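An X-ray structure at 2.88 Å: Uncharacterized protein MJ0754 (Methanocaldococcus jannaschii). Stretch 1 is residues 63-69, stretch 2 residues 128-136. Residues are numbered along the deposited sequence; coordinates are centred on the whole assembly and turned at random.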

ATOM      1  N   TYR B  63     -13.939 -19.998   1.182  1.00 74.16           N
ATOM      2  CA  TYR B  63     -13.445 -21.405   1.253  1.00 75.02           C
ATOM      3  C   TYR B  63     -12.368 -21.656   2.325  1.00 74.40           C
ATOM      4  O   TYR B  63     -12.348 -22.727   2.943  1.00 74.15           O
ATOM      5  N   LEU B  64     -11.492 -20.671   2.530  1.00 74.32           N
ATOM      6  CA  LEU B  64     -10.359 -20.780   3.468  1.00 74.53           C
ATOM      7  C   LEU B  64     -10.707 -20.370   4.884  1.00 74.51           C
ATOM      8  O   LEU B  64     -10.101 -20.833   5.838  1.00 73.81           O
ATOM      9  N   LEU B  65     -11.687 -19.491   5.005  1.00 75.16           N
ATOM     10  CA  LEU B  65     -12.159 -19.089   6.301  1.00 76.08           C
ATOM     11  C   LEU B  65     -12.907 -20.265   6.870  1.00 77.18           C
ATOM     12  O   LEU B  65     -12.863 -20.511   8.070  1.00 77.94           O
ATOM     13  N   GLU B  66     -13.584 -21.000   5.996  1.00 78.07           N
ATOM     14  CA  GLU B  66     -14.309 -22.191   6.390  1.00 79.03           C
ATOM     15  C   GLU B  66     -13.319 -23.277   6.765  1.00 79.53           C
ATOM     16  O   GLU B  66     -13.404 -23.864   7.843  1.00 79.96           O
ATOM     17  N   LYS B  67     -12.375 -23.530   5.864  1.00 79.94           N
ATOM     18  CA  LYS B  67     -11.420 -24.615   6.020  1.00 80.27           C
ATOM     19  C   LYS B  67     -10.608 -24.467   7.296  1.00 80.57           C
ATOM     20  O   LYS B  67     -10.221 -25.464   7.877  1.00 81.11           O
ATOM     21  N   TYR B  68     -10.343 -23.236   7.726  1.00 80.92           N
ATOM     22  CA  TYR B  68      -9.454 -23.000   8.858  1.00 81.31           C
ATOM     23  C   TYR B  68     -10.210 -22.445  10.027  1.00 81.83           C
ATOM     24  O   TYR B  68      -9.622 -22.148  11.067  1.00 81.69           O
ATOM     25  N   ASN B  69     -11.519 -22.310   9.849  1.00 82.73           N
ATOM     26  CA  ASN B  69     -12.405 -21.848  10.912  1.00 84.08           C
ATOM     27  C   ASN B  69     -11.954 -20.513  11.498  1.00 84.01           C
ATOM     28  O   ASN B  69     -11.167 -20.469  12.437  1.00 83.91           O
ATOM     29  N   ASP B 128       4.023 -18.713   4.663  1.00 79.29           N
ATOM     30  CA  ASP B 128       4.335 -19.995   4.025  1.00 79.29           C
ATOM     31  C   ASP B 128       3.278 -21.082   4.264  1.00 78.65           C
ATOM     32  O   ASP B 128       3.593 -22.268   4.232  1.00 78.69           O
ATOM     33  N   ASN B 129       2.029 -20.700   4.501  1.00 78.14           N
ATOM     34  CA  ASN B 129       0.941 -21.685   4.447  1.00 77.92           C
ATOM     35  C   ASN B 129       0.651 -22.013   2.988  1.00 78.31           C
ATOM     36  O   ASN B 129       0.044 -21.215   2.283  1.00 78.43           O
ATOM     37  N   GLU B 130       1.081 -23.183   2.528  1.00 78.85           N
ATOM     38  CA  GLU B 130       0.977 -23.520   1.104  1.00 79.43           C
ATOM     39  C   GLU B 130      -0.453 -23.456   0.471  1.00 79.11           C
ATOM     40  O   GLU B 130      -0.583 -23.293  -0.744  1.00 79.33           O
ATOM     41  N   ASP B 131      -1.505 -23.565   1.286  1.00 78.90           N
ATOM     42  CA  ASP B 131      -2.898 -23.388   0.834  1.00 78.55           C
ATOM     43  C   ASP B 131      -3.219 -21.927   0.504  1.00 78.06           C
ATOM     44  O   ASP B 131      -3.575 -21.583  -0.640  1.00 78.06           O
ATOM     45  N   ILE B 132      -3.131 -21.083   1.535  1.00 77.13           N
ATOM     46  CA  ILE B 132      -3.267 -19.636   1.409  1.00 75.94           C
ATOM     47  C   ILE B 132      -2.516 -19.175   0.187  1.00 75.22           C
ATOM     48  O   ILE B 132      -3.132 -18.600  -0.709  1.00 75.09           O
ATOM     49  N   LYS B 133      -1.203 -19.455   0.156  1.00 74.26           N
ATOM     50  CA  LYS B 133      -0.311 -19.053  -0.934  1.00 73.74           C
ATOM     51  C   LYS B 133      -0.921 -19.310  -2.302  1.00 73.35           C
ATOM     52  O   LYS B 133      -0.960 -18.419  -3.147  1.00 73.32           O
ATOM     53  N   PHE B 134      -1.435 -20.520  -2.498  1.00 73.02           N
ATOM     54  CA  PHE B 134      -2.098 -20.896  -3.757  1.00 72.33           C
ATOM     55  C   PHE B 134      -3.359 -20.090  -4.105  1.00 71.97           C
ATOM     56  O   PHE B 134      -3.567 -19.766  -5.266  1.00 72.34           O
ATOM     57  N   VAL B 135      -4.209 -19.792  -3.126  1.00 71.35           N
ATOM     58  CA  VAL B 135      -5.369 -18.924  -3.378  1.00 70.92           C
ATOM     59  C   VAL B 135      -4.940 -17.501  -3.790  1.00 71.02           C
ATOM     60  O   VAL B 135      -5.368 -16.986  -4.827  1.00 71.28           O
ATOM     61  N   TYR B 136      -4.074 -16.880  -2.998  1.00 70.52           N
ATOM     62  CA  TYR B 136      -3.568 -15.570  -3.330  1.00 70.12           C
ATOM     63  C   TYR B 136      -2.965 -15.503  -4.738  1.00 70.48           C
ATOM     64  O   TYR B 136      -3.252 -14.573  -5.497  1.00 70.35           O
TER

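The most unusual feature of this contact is a single carboxylate oxygen serving two partners from the other stretch: Asp 131 OD2 accepts a hydrogen bond from Tyr 68 OH at 2.8 Å and forms a salt bridge with Lys 67 NZ at 3.2 Å. Asp 131 (chi1 m) points toward the other stretch, as do Tyr 68 (chi1 m) and Lys 67 (chi1 between wells at -135°, then m, t, p), and its oxygen lies at the edge of the Tyr 68 ring, near the ring plane, where a phenol can donate. The Tyr 68 hydroxyl also accepts a weak hydrogen bond from Asn 129 ND2 at 3.3 Å. Asn 129 (chi1 t) thus works twice: it caps its own helix, OD1 accepting from Ile 132 N at 3.2 Å and, weakly, from Asp 131 N at 2.9 Å, while its amide nitrogen reaches across.

Beside this polar cluster the helices, antiparallel at 171° with a closest axis approach of 11.4 Å, meet through Leu 64. Its mt rotamer sets CD1 3.3 Å from Val 135 CG2, unusually short for two methyls and to be read with care at 2.88 Å resolution, and CD2 4.4 Å from Ile 132 CD1. Val 135 (chi1 t) points toward the other stretch; Ile 132 starts sideways, but its mp rotamer brings CD1 nearer, also 4.4 Å from Tyr 68 CZ. The rule is compact: Leu 64 packs against Val 135 and Ile 132, while Asp 131 OD2 takes the polar ends of Lys 67 and Tyr 68.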

ATOM      1  CB  TYR B  63     -12.945 -21.905  -0.131  1.00 75.73           C
ATOM      2  CG  TYR B  63     -12.390 -23.345  -0.174  1.00 79.12           C
ATOM      3  CD1 TYR B  63     -11.103 -23.648   0.327  1.00 82.01           C
ATOM      4  CD2 TYR B  63     -13.146 -24.401  -0.737  1.00 82.07           C
ATOM      5  CE1 TYR B  63     -10.587 -24.972   0.298  1.00 85.21           C
ATOM      6  CE2 TYR B  63     -12.646 -25.735  -0.787  1.00 85.13           C
ATOM      7  CZ  TYR B  63     -11.359 -26.018  -0.267  1.00 87.59           C
ATOM      8  OH  TYR B  63     -10.839 -27.324  -0.310  1.00 89.27           O
ATOM      9  CB  LEU B  64      -9.169 -19.958   2.982  1.00 74.27           C
ATOM     10  CG  LEU B  64      -8.451 -20.509   1.742  1.00 74.91           C
ATOM     11  CD1 LEU B  64      -7.579 -19.443   1.116  1.00 74.87           C
ATOM     12  CD2 LEU B  64      -7.616 -21.748   2.070  1.00 75.41           C
ATOM     13  CB  LEU B  65     -13.077 -17.869   6.207  1.00 75.95           C
ATOM     14  CG  LEU B  65     -12.661 -16.584   5.469  1.00 75.31           C
ATOM     15  CD1 LEU B  65     -13.256 -15.365   6.157  1.00 73.08           C
ATOM     16  CD2 LEU B  65     -11.156 -16.423   5.391  1.00 75.12           C
ATOM     17  CB  GLU B  66     -15.166 -22.694   5.237  1.00 79.20           C
ATOM     18  CG  GLU B  66     -16.351 -21.825   4.904  1.00 80.36           C
ATOM     19  CD  GLU B  66     -17.147 -22.377   3.732  1.00 83.10           C
ATOM     20  OE1 GLU B  66     -16.523 -22.752   2.696  1.00 84.10           O
ATOM     21  OE2 GLU B  66     -18.398 -22.423   3.844  1.00 83.65           O
ATOM     22  CB  LYS B  67     -10.474 -24.658   4.817  1.00 80.20           C
ATOM     23  CG  LYS B  67     -10.214 -26.038   4.244  1.00 80.83           C
ATOM     24  CD  LYS B  67      -9.368 -26.913   5.157  1.00 80.93           C
ATOM     25  CE  LYS B  67      -8.625 -27.957   4.364  1.00 81.48           C
ATOM     26  NZ  LYS B  67      -7.522 -27.293   3.603  1.00 82.46           N
ATOM     27  CB  TYR B  68      -8.308 -22.065   8.476  1.00 81.15           C
ATOM     28  CG  TYR B  68      -7.243 -22.758   7.677  1.00 81.06           C
ATOM     29  CD1 TYR B  68      -6.021 -23.087   8.247  1.00 82.51           C
ATOM     30  CD2 TYR B  68      -7.460 -23.109   6.356  1.00 81.01           C
ATOM     31  CE1 TYR B  68      -5.018 -23.747   7.503  1.00 83.02           C
ATOM     32  CE2 TYR B  68      -6.479 -23.768   5.606  1.00 82.33           C
ATOM     33  CZ  TYR B  68      -5.256 -24.087   6.179  1.00 82.32           C
ATOM     34  OH  TYR B  68      -4.286 -24.741   5.428  1.00 82.06           O
ATOM     35  CB  ASN B  69     -12.509 -22.912  12.017  1.00 84.62           C
ATOM     36  CG  ASN B  69     -13.833 -22.856  12.781  1.00 86.74           C
ATOM     37  OD1 ASN B  69     -14.505 -21.803  12.858  1.00 88.82           O
ATOM     38  ND2 ASN B  69     -14.211 -23.999  13.361  1.00 87.15           N
ATOM     39  CB  ASP B 128       5.737 -20.524   4.400  1.00 79.58           C
ATOM     40  CG  ASP B 128       6.742 -19.417   4.689  1.00 81.41           C
ATOM     41  OD1 ASP B 128       7.093 -18.620   3.770  1.00 83.93           O
ATOM     42  OD2 ASP B 128       7.200 -19.358   5.852  1.00 82.10           O
ATOM     43  CB  ASN B 129      -0.316 -21.158   5.148  1.00 77.41           C
ATOM     44  CG  ASN B 129      -1.494 -22.116   5.065  1.00 75.62           C
ATOM     45  OD1 ASN B 129      -1.817 -22.634   4.001  1.00 71.78           O
ATOM     46  ND2 ASN B 129      -2.166 -22.325   6.197  1.00 74.16           N
ATOM     47  CB  GLU B 130       1.682 -24.853   0.819  1.00 79.81           C
ATOM     48  CG  GLU B 130       2.203 -24.987  -0.625  1.00 82.46           C
ATOM     49  CD  GLU B 130       3.397 -24.078  -0.923  1.00 86.63           C
ATOM     50  OE1 GLU B 130       4.513 -24.391  -0.445  1.00 86.69           O
ATOM     51  OE2 GLU B 130       3.221 -23.056  -1.645  1.00 88.87           O
ATOM     52  CB  ASP B 131      -3.879 -23.854   1.916  1.00 78.87           C
ATOM     53  CG  ASP B 131      -4.027 -25.357   1.976  1.00 80.48           C
ATOM     54  OD1 ASP B 131      -3.427 -26.038   1.105  1.00 80.71           O
ATOM     55  OD2 ASP B 131      -4.746 -25.848   2.899  1.00 82.11           O
ATOM     56  CB  ILE B 132      -2.693 -18.912   2.644  1.00 76.04           C
ATOM     57  CG1 ILE B 132      -3.667 -18.962   3.814  1.00 76.39           C
ATOM     58  CG2 ILE B 132      -2.418 -17.464   2.348  1.00 76.20           C
ATOM     59  CD1 ILE B 132      -4.094 -20.347   4.207  1.00 77.55           C
ATOM     60  CB  LYS B 133       1.056 -19.727  -0.822  1.00 73.95           C
ATOM     61  CG  LYS B 133       2.221 -18.771  -0.540  1.00 74.77           C
ATOM     62  CD  LYS B 133       3.568 -19.454  -0.822  1.00 76.91           C
ATOM     63  CE  LYS B 133       4.757 -18.536  -0.540  1.00 77.41           C
ATOM     64  NZ  LYS B 133       6.013 -19.326  -0.495  1.00 77.79           N
ATOM     65  CB  PHE B 134      -2.419 -22.385  -3.777  1.00 71.98           C
ATOM     66  CG  PHE B 134      -3.002 -22.852  -5.070  1.00 71.13           C
ATOM     67  CD1 PHE B 134      -2.220 -22.901  -6.218  1.00 71.47           C
ATOM     68  CD2 PHE B 134      -4.330 -23.262  -5.139  1.00 70.16           C
ATOM     69  CE1 PHE B 134      -2.755 -23.351  -7.423  1.00 71.84           C
ATOM     70  CE2 PHE B 134      -4.881 -23.700  -6.335  1.00 70.51           C
ATOM     71  CZ  PHE B 134      -4.091 -23.749  -7.486  1.00 71.46           C
ATOM     72  CB  VAL B 135      -6.286 -18.879  -2.167  1.00 70.67           C
ATOM     73  CG1 VAL B 135      -7.326 -17.802  -2.316  1.00 68.88           C
ATOM     74  CG2 VAL B 135      -6.928 -20.227  -2.001  1.00 71.40           C
ATOM     75  CB  TYR B 136      -2.566 -15.139  -2.277  1.00 69.83           C
ATOM     76  CG  TYR B 136      -3.195 -14.801  -0.951  1.00 69.07           C
ATOM     77  CD1 TYR B 136      -2.412 -14.566   0.169  1.00 68.24           C
ATOM     78  CD2 TYR B 136      -4.583 -14.711  -0.811  1.00 69.28           C
ATOM     79  CE1 TYR B 136      -2.999 -14.246   1.406  1.00 68.07           C
ATOM     80  CE2 TYR B 136      -5.182 -14.382   0.421  1.00 68.01           C
ATOM     81  CZ  TYR B 136      -4.383 -14.152   1.522  1.00 67.33           C
ATOM     82  OH  TYR B 136      -4.959 -13.832   2.733  1.00 66.60           O
TER